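Side-chain contacts in odorant binding protein ASP5 (Apis mellifera, PDB 3R72), which probably binds and carries small hydrophobic odorants in the antennae, as a helical odorant-binding protein of the PBP/GOBP family: residues F63-I68 / Y105-C110; N14-C19 / G32-E37. All blocks are in the same frame, centred on the assembly; numbering follows the deposited sequence. Where two conformers were deposited one is given.

Contact 1 (F63-I68 / Y105-C110). With NBB (N-butyl-benzenesulfonamide), chain B.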
loop_
_atom_site.group_PDB
_atom_site.type_symbol
_atom_site.label_atom_id
_atom_site.label_comp_id
_atom_site.label_asym_id
_atom_site.label_seq_id
_atom_site.Cartn_x
_atom_site.Cartn_y
_atom_site.Cartn_z
ATOM N N PHE A 63 -4.213 -8.909 -7.082
ATOM C CA PHE A 63 -3.258 -8.880 -5.988
ATOM C C PHE A 63 -2.374 -10.104 -6.039
ATOM O O PHE A 63 -2.820 -11.173 -6.452
ATOM C CB PHE A 63 -4.009 -8.824 -4.652
ATOM C CG PHE A 63 -4.836 -7.596 -4.513
ATOM C CD1 PHE A 63 -4.253 -6.389 -4.171
ATOM C CD2 PHE A 63 -6.167 -7.607 -4.849
ATOM C CE1 PHE A 63 -4.987 -5.233 -4.119
ATOM C CE2 PHE A 63 -6.911 -6.439 -4.798
ATOM C CZ PHE A 63 -6.327 -5.261 -4.435
ATOM N N ASP A 64 -1.132 -9.936 -5.613
ATOM C CA ASP A 64 -0.236 -11.054 -5.414
ATOM C C ASP A 64 -0.030 -11.165 -3.911
ATOM O O ASP A 64 0.828 -10.492 -3.339
ATOM C CB ASP A 64 1.086 -10.859 -6.170
ATOM C CG ASP A 64 1.989 -12.058 -6.051
ATOM O OD1 ASP A 64 1.850 -12.784 -5.047
ATOM O OD2 ASP A 64 2.849 -12.275 -6.929
ATOM N N PHE A 65 -0.863 -11.975 -3.270
ATOM C CA PHE A 65 -0.819 -12.054 -1.818
ATOM C C PHE A 65 0.443 -12.730 -1.309
ATOM O O PHE A 65 0.908 -12.377 -0.231
ATOM C CB PHE A 65 -2.084 -12.681 -1.221
ATOM C CG PHE A 65 -3.313 -11.851 -1.437
ATOM C CD1 PHE A 65 -3.450 -10.609 -0.836
ATOM C CD2 PHE A 65 -4.331 -12.291 -2.268
ATOM C CE1 PHE A 65 -4.584 -9.837 -1.080
ATOM C CE2 PHE A 65 -5.457 -11.516 -2.491
ATOM C CZ PHE A 65 -5.571 -10.305 -1.907
ATOM N N ASP A 66 1.027 -13.649 -2.078
ATOM C CA ASP A 66 2.320 -14.207 -1.666
ATOM C C ASP A 66 3.374 -13.088 -1.582
ATOM O O ASP A 66 4.167 -13.054 -0.643
ATOM C CB ASP A 66 2.814 -15.298 -2.637
ATOM C CG ASP A 66 2.028 -16.604 -2.562
ATOM O OD1 ASP A 66 1.139 -16.776 -1.696
ATOM O OD2 ASP A 66 2.334 -17.478 -3.398
ATOM N N MET A 67 3.360 -12.179 -2.548
ATOM C CA MET A 67 4.320 -11.084 -2.543
ATOM C C MET A 67 3.996 -10.029 -1.488
ATOM O O MET A 67 4.904 -9.439 -0.922
ATOM C CB MET A 67 4.422 -10.448 -3.925
ATOM C CG MET A 67 5.483 -9.379 -3.979
ATOM S SD MET A 67 7.160 -10.000 -3.652
ATOM C CE MET A 67 7.584 -10.610 -5.284
ATOM N N ILE A 68 2.714 -9.808 -1.193
ATOM C CA ILE A 68 2.344 -8.924 -0.087
ATOM C C ILE A 68 2.955 -9.453 1.215
ATOM O O ILE A 68 3.553 -8.686 1.978
ATOM C CB ILE A 68 0.815 -8.755 0.007
ATOM C CG1 ILE A 68 0.343 -7.897 -1.169
ATOM C CG2 ILE A 68 0.409 -8.126 1.324
ATOM C CD1 ILE A 68 -1.145 -7.856 -1.400
ATOM N N TYR A 105 -7.063 0.684 -4.236
ATOM C CA TYR A 105 -7.439 1.685 -3.251
ATOM C C TYR A 105 -8.305 1.084 -2.142
ATOM O O TYR A 105 -8.129 1.397 -0.969
ATOM C CB TYR A 105 -8.193 2.804 -3.916
ATOM C CG TYR A 105 -8.369 4.094 -3.142
ATOM C CD1 TYR A 105 -7.287 4.840 -2.709
ATOM C CD2 TYR A 105 -9.634 4.624 -2.933
ATOM C CE1 TYR A 105 -7.449 6.072 -2.117
ATOM C CE2 TYR A 105 -9.805 5.856 -2.338
ATOM C CZ TYR A 105 -8.706 6.565 -1.928
ATOM O OH TYR A 105 -8.811 7.799 -1.364
ATOM N N GLN A 106 -9.237 0.212 -2.515
ATOM C CA GLN A 106 -10.063 -0.481 -1.541
ATOM C C GLN A 106 -9.198 -1.348 -0.618
ATOM O O GLN A 106 -9.441 -1.423 0.579
ATOM C CB GLN A 106 -11.113 -1.341 -2.245
ATOM C CG GLN A 106 -12.227 -0.561 -2.965
ATOM C CD GLN A 106 -12.869 -1.356 -4.080
ATOM O OE1 GLN A 106 -12.834 -2.586 -4.075
ATOM N NE2 GLN A 106 -13.440 -0.658 -5.061
ATOM N N TYR A 107 -8.197 -2.024 -1.171
ATOM C CA TYR A 107 -7.314 -2.872 -0.380
ATOM C C TYR A 107 -6.516 -2.042 0.628
ATOM O O TYR A 107 -6.396 -2.395 1.805
ATOM C CB TYR A 107 -6.387 -3.674 -1.323
ATOM C CG TYR A 107 -5.506 -4.618 -0.555
ATOM C CD1 TYR A 107 -6.017 -5.830 -0.110
ATOM C CD2 TYR A 107 -4.213 -4.301 -0.222
ATOM C CE1 TYR A 107 -5.280 -6.694 0.658
ATOM C CE2 TYR A 107 -3.458 -5.176 0.538
ATOM C CZ TYR A 107 -4.010 -6.363 0.984
ATOM O OH TYR A 107 -3.291 -7.212 1.774
ATOM N N VAL A 108 -5.987 -0.914 0.170
ATOM C CA VAL A 108 -5.262 -0.000 1.039
ATOM C C VAL A 108 -6.167 0.492 2.183
ATOM O O VAL A 108 -5.747 0.540 3.330
ATOM C CB VAL A 108 -4.665 1.173 0.210
ATOM C CG1 VAL A 108 -4.088 2.243 1.127
ATOM C CG2 VAL A 108 -3.608 0.634 -0.747
ATOM N N GLN A 109 -7.407 0.843 1.871
ATOM C CA GLN A 109 -8.374 1.256 2.892
ATOM C C GLN A 109 -8.660 0.129 3.881
ATOM O O GLN A 109 -8.821 0.388 5.073
ATOM C CB GLN A 109 -9.677 1.712 2.254
ATOM C CG GLN A 109 -9.579 3.062 1.602
ATOM C CD GLN A 109 -10.789 3.363 0.764
ATOM O OE1 GLN A 109 -10.868 2.965 -0.406
ATOM N NE2 GLN A 109 -11.745 4.048 1.350
ATOM N N CYS A 110 -8.720 -1.114 3.421
ATOM C CA CYS A 110 -8.909 -2.239 4.333
ATOM C C CYS A 110 -7.753 -2.326 5.318
ATOM O O CYS A 110 -7.951 -2.511 6.513
ATOM C CB CYS A 110 -9.049 -3.548 3.561
ATOM S SG CYS A 110 -9.291 -4.993 4.636
HETATM O O1S NBB B . 1.377 -3.373 -1.321
HETATM S S NBB B . 1.949 -2.575 -0.300
HETATM O O2S NBB B . 2.646 -1.400 -0.744
HETATM N N10 NBB B . 2.976 -3.512 0.494
HETATM C C11 NBB B . 2.538 -4.772 1.057
HETATM C C12 NBB B . 3.226 -5.075 2.374
HETATM C C13 NBB B . 2.801 -4.156 3.519
HETATM C C14 NBB B . 1.386 -4.463 3.964
HETATM C C4 NBB B . 0.770 -2.132 0.749
HETATM C C5 NBB B . 1.103 -1.299 1.820
HETATM C C6 NBB B . 0.132 -0.898 2.750
HETATM C C1 NBB B . -1.185 -1.312 2.632
HETATM C C2 NBB B . -1.538 -2.115 1.573
HETATM C C3 NBB B . -0.582 -2.526 0.646
#
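Phe63, Phe65 and Ile68 gather on a single residue of the facing helix, Tyr107, and no hydrogen bond crosses between the segments. Two residues earlier, Tyr105 starts away from 63-68; its ring is buried, and its hydroxyl is hydrogen-bonded to the O of Pro39. Tyr107 faces the other way. With CG anti to the backbone N (chi1 -177°), its ring reaches away from the helix and runs in among the three side chains. Phe63 meets the root of this ring: its CZ lies 3.5 Å from Tyr107 CB, and Tyr107 CD1 sits over one face of the Phe63 ring, toward its rim. The two ring planes are inclined at 38°, with centroids 4.9 Å apart. Phe65 runs antiparallel alongside Tyr107, and Tyr107 CE1 lies at the edge of the Phe65 ring, near its plane, 3.7 Å from Phe65 CE1; here the rings stand 53° apart. Phe63 CB in turn rests over a face of the Phe65 ring, and the three rings form an aromatic cluster where strand 62-63 and the start of helix 65-75 meet helix 100-114. Asp64, between the two phenylalanines, is the N-cap of helix 65-75, its OD1 accepting from Met67 N at 3.0 Å. At the far end of Tyr107, Ile68 approaches head-on with both branches, CG2 lying 3.8 Å from Tyr107 OH and CD1 4.0 Å from Tyr107 CZ. Tyr107 and Ile68 both belong to the pocket of one N-butyl-benzenesulfonamide, whose phenyl carbon C2 is 3.8 Å from Tyr107 CE2; its butyl chain passes close to Ile68, and the ligand is hydrogen-bonded to Thr57 OG1. Val108 CG2 approaches the same phenyl ring more distantly. Cys110 then ties this helix to helix 81-91 through its disulfide with Cys91.

Contact 2 (N14-C19 / G32-E37)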
loop_
_atom_site.group_PDB
_atom_site.type_symbol
_atom_site.label_atom_id
_atom_site.label_comp_id
_atom_site.label_asym_id
_atom_site.label_seq_id
_atom_site.Cartn_x
_atom_site.Cartn_y
_atom_site.Cartn_z
ATOM N N ASN A 14 11.448 7.029 -2.808
ATOM C CA ASN A 14 11.787 6.993 -4.219
ATOM C C ASN A 14 10.678 6.427 -5.092
ATOM O O ASN A 14 10.443 6.911 -6.190
ATOM C CB ASN A 14 13.133 6.314 -4.424
ATOM C CG ASN A 14 14.266 7.249 -4.085
ATOM O OD1 ASN A 14 14.383 8.313 -4.668
ATOM N ND2 ASN A 14 15.074 6.886 -3.124
ATOM N N MET A 15 9.960 5.432 -4.597
ATOM C CA MET A 15 8.764 4.940 -5.291
ATOM C C MET A 15 7.688 6.020 -5.361
ATOM O O MET A 15 7.063 6.232 -6.405
ATOM C CB MET A 15 8.218 3.709 -4.586
ATOM C CG MET A 15 9.129 2.507 -4.731
ATOM S SD MET A 15 8.404 0.977 -4.139
ATOM C CE MET A 15 8.143 1.393 -2.457
ATOM N N ARG A 16 7.468 6.710 -4.250
ATOM C CA ARG A 16 6.499 7.807 -4.237
ATOM C C ARG A 16 6.845 8.844 -5.289
ATOM O O ARG A 16 5.986 9.267 -6.074
ATOM C CB ARG A 16 6.447 8.492 -2.873
ATOM C CG ARG A 16 5.618 9.782 -2.889
ATOM C CD ARG A 16 5.526 10.472 -1.567
ATOM N NE ARG A 16 4.799 9.689 -0.583
ATOM C CZ ARG A 16 4.320 10.177 0.564
ATOM N NH1 ARG A 16 4.487 11.456 0.893
ATOM N NH2 ARG A 16 3.688 9.374 1.403
ATOM N N LYS A 17 8.101 9.283 -5.287
ATOM C CA LYS A 17 8.574 10.306 -6.209
ATOM C C LYS A 17 8.216 9.961 -7.624
ATOM O O LYS A 17 7.691 10.798 -8.376
ATOM C CB LYS A 17 10.099 10.415 -6.165
ATOM C CG LYS A 17 10.667 11.283 -5.081
ATOM C CD LYS A 17 12.025 11.873 -5.500
ATOM C CE LYS A 17 13.086 11.605 -4.459
ATOM N NZ LYS A 17 14.120 12.664 -4.436
ATOM N N SER A 18 8.533 8.735 -8.006
ATOM C CA SER A 18 8.259 8.220 -9.343
ATOM C C SER A 18 6.772 8.264 -9.655
ATOM O O SER A 18 6.341 8.804 -10.666
ATOM C CB SER A 18 8.743 6.777 -9.449
ATOM O OG SER A 18 8.450 6.223 -10.719
ATOM N N CYS A 19 5.975 7.664 -8.775
ATOM C CA CYS A 19 4.535 7.587 -9.024
ATOM C C CYS A 19 3.831 8.966 -8.961
ATOM O O CYS A 19 2.879 9.203 -9.714
ATOM C CB CYS A 19 3.906 6.558 -8.079
ATOM S SG CYS A 19 4.315 4.823 -8.454
ATOM N N GLY A 32 -2.408 12.373 2.870
ATOM C CA GLY A 32 -3.713 12.361 3.502
ATOM C C GLY A 32 -4.193 10.975 3.885
ATOM O O GLY A 32 -4.929 10.819 4.858
ATOM N N MET A 33 -3.788 9.948 3.149
ATOM C CA MET A 33 -4.233 8.589 3.462
ATOM C C MET A 33 -3.847 8.165 4.886
ATOM O O MET A 33 -4.636 7.514 5.578
ATOM C CB MET A 33 -3.714 7.586 2.432
ATOM C CG MET A 33 -4.300 7.805 1.033
ATOM S SD MET A 33 -3.906 6.474 -0.123
ATOM C CE MET A 33 -2.136 6.707 -0.351
ATOM N N ARG A 34 -2.654 8.548 5.340
ATOM C CA ARG A 34 -2.219 8.200 6.689
ATOM C C ARG A 34 -3.075 8.893 7.765
ATOM O O ARG A 34 -3.172 8.399 8.907
ATOM C CB ARG A 34 -0.732 8.517 6.852
ATOM C CG ARG A 34 0.185 7.559 6.072
ATOM C CD ARG A 34 1.552 8.179 5.815
ATOM N NE ARG A 34 2.392 7.393 4.907
ATOM C CZ ARG A 34 3.630 7.737 4.549
ATOM N NH1 ARG A 34 4.193 8.851 5.015
ATOM N NH2 ARG A 34 4.320 6.966 3.719
ATOM N N ARG A 35 -3.697 10.013 7.394
ATOM C CA ARG A 35 -4.632 10.748 8.238
ATOM C C ARG A 35 -6.065 10.211 8.092
ATOM O O ARG A 35 -6.995 10.772 8.663
ATOM C CB ARG A 35 -4.612 12.255 7.883
ATOM C CG ARG A 35 -3.227 12.924 7.874
ATOM C CD ARG A 35 -3.308 14.443 7.629
ATOM N NE ARG A 35 -3.313 14.828 6.208
ATOM C CZ ARG A 35 -2.228 15.066 5.458
ATOM N NH1 ARG A 35 -1.005 14.954 5.974
ATOM N NH2 ARG A 35 -2.357 15.421 4.166
ATOM N N GLY A 36 -6.254 9.140 7.319
ATOM C CA GLY A 36 -7.583 8.585 7.076
ATOM C C GLY A 36 -8.394 9.338 6.030
ATOM O O GLY A 36 -9.606 9.137 5.928
ATOM N N GLU A 37 -7.732 10.190 5.247
ATOM C CA GLU A 37 -8.392 10.918 4.168
ATOM C C GLU A 37 -8.350 10.047 2.923
ATOM O O GLU A 37 -7.297 9.891 2.305
ATOM C CB GLU A 37 -7.705 12.263 3.941
ATOM C CG GLU A 37 -7.724 13.151 5.174
ATOM C CD GLU A 37 -6.941 14.451 5.026
ATOM O OE1 GLU A 37 -6.342 14.724 3.972
ATOM O OE2 GLU A 37 -6.936 15.231 6.001
#
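Arg16 and Arg34 bring their guanidinium groups together with no hydrogen bond between them. Arg16 NH2 lies over one face of the Arg34 group, toward its rim, 3.4 Å from Arg34 NH2 and 3.5 Å from Arg34 CZ, and the two planes are inclined at 39°. Both arginines are held by the C-terminal end of the chain, which probably makes their closeness tolerable: Arg16 NE donates to the O of Pro122, the last residue, and Arg34 NH2 to the carbonyl of Phe121. Arg16 NH1 also forms salt bridges with Glu27 and Asp31, which probably offset part of the positive charge. The two chains reach this place differently. Arg16 is buried and bends at chi3 (-66°), whereas Arg34 stretches out from CG to NE and touches Phe120. Behind Arg34, a Schellman motif closes the helical turn: Glu37 N is 2.9 Å from Gly32 O, Gly36 N is 2.9 Å from Met33 O, and Gly36, with positive phi, is the C-prime residue. Pro122 lines one N-butyl-benzenesulfonamide pocket, as does Met15, Phe121 lines the other and Phe120 both, consistent with the arginines helping to hold a tail that walls the ligand sites. Through this tail, helix 5-23, tied to helix 42-54 by the Cys19-Cys50 disulfide, is linked to the turn after helix 27-32 that leads on to helix 42-54.

Both segments of contact 2 come earlier in the chain than either segment of contact 1. They share no helix: contact 2 draws on helix 5-23 and the turn after helix 27-32, contact 1 on helices 65-75 and 100-114. Their centres are about 15 Å apart, on opposite sides of the chain's centre, yet Tyr105 CE1 of contact 1 packs 4.1 Å from Met33 SD of contact 2. Contact 1 holds Ile68 and Tyr107 of one N-butyl-benzenesulfonamide pocket, and contact 2 holds Met15 of the other; Leu55 and Phe120 belong to both. Both probably help to enclose the ligand sites, contact 1 by packing the 63-68 side chains on helix 100-114 and contact 2 by holding the C-terminal residues.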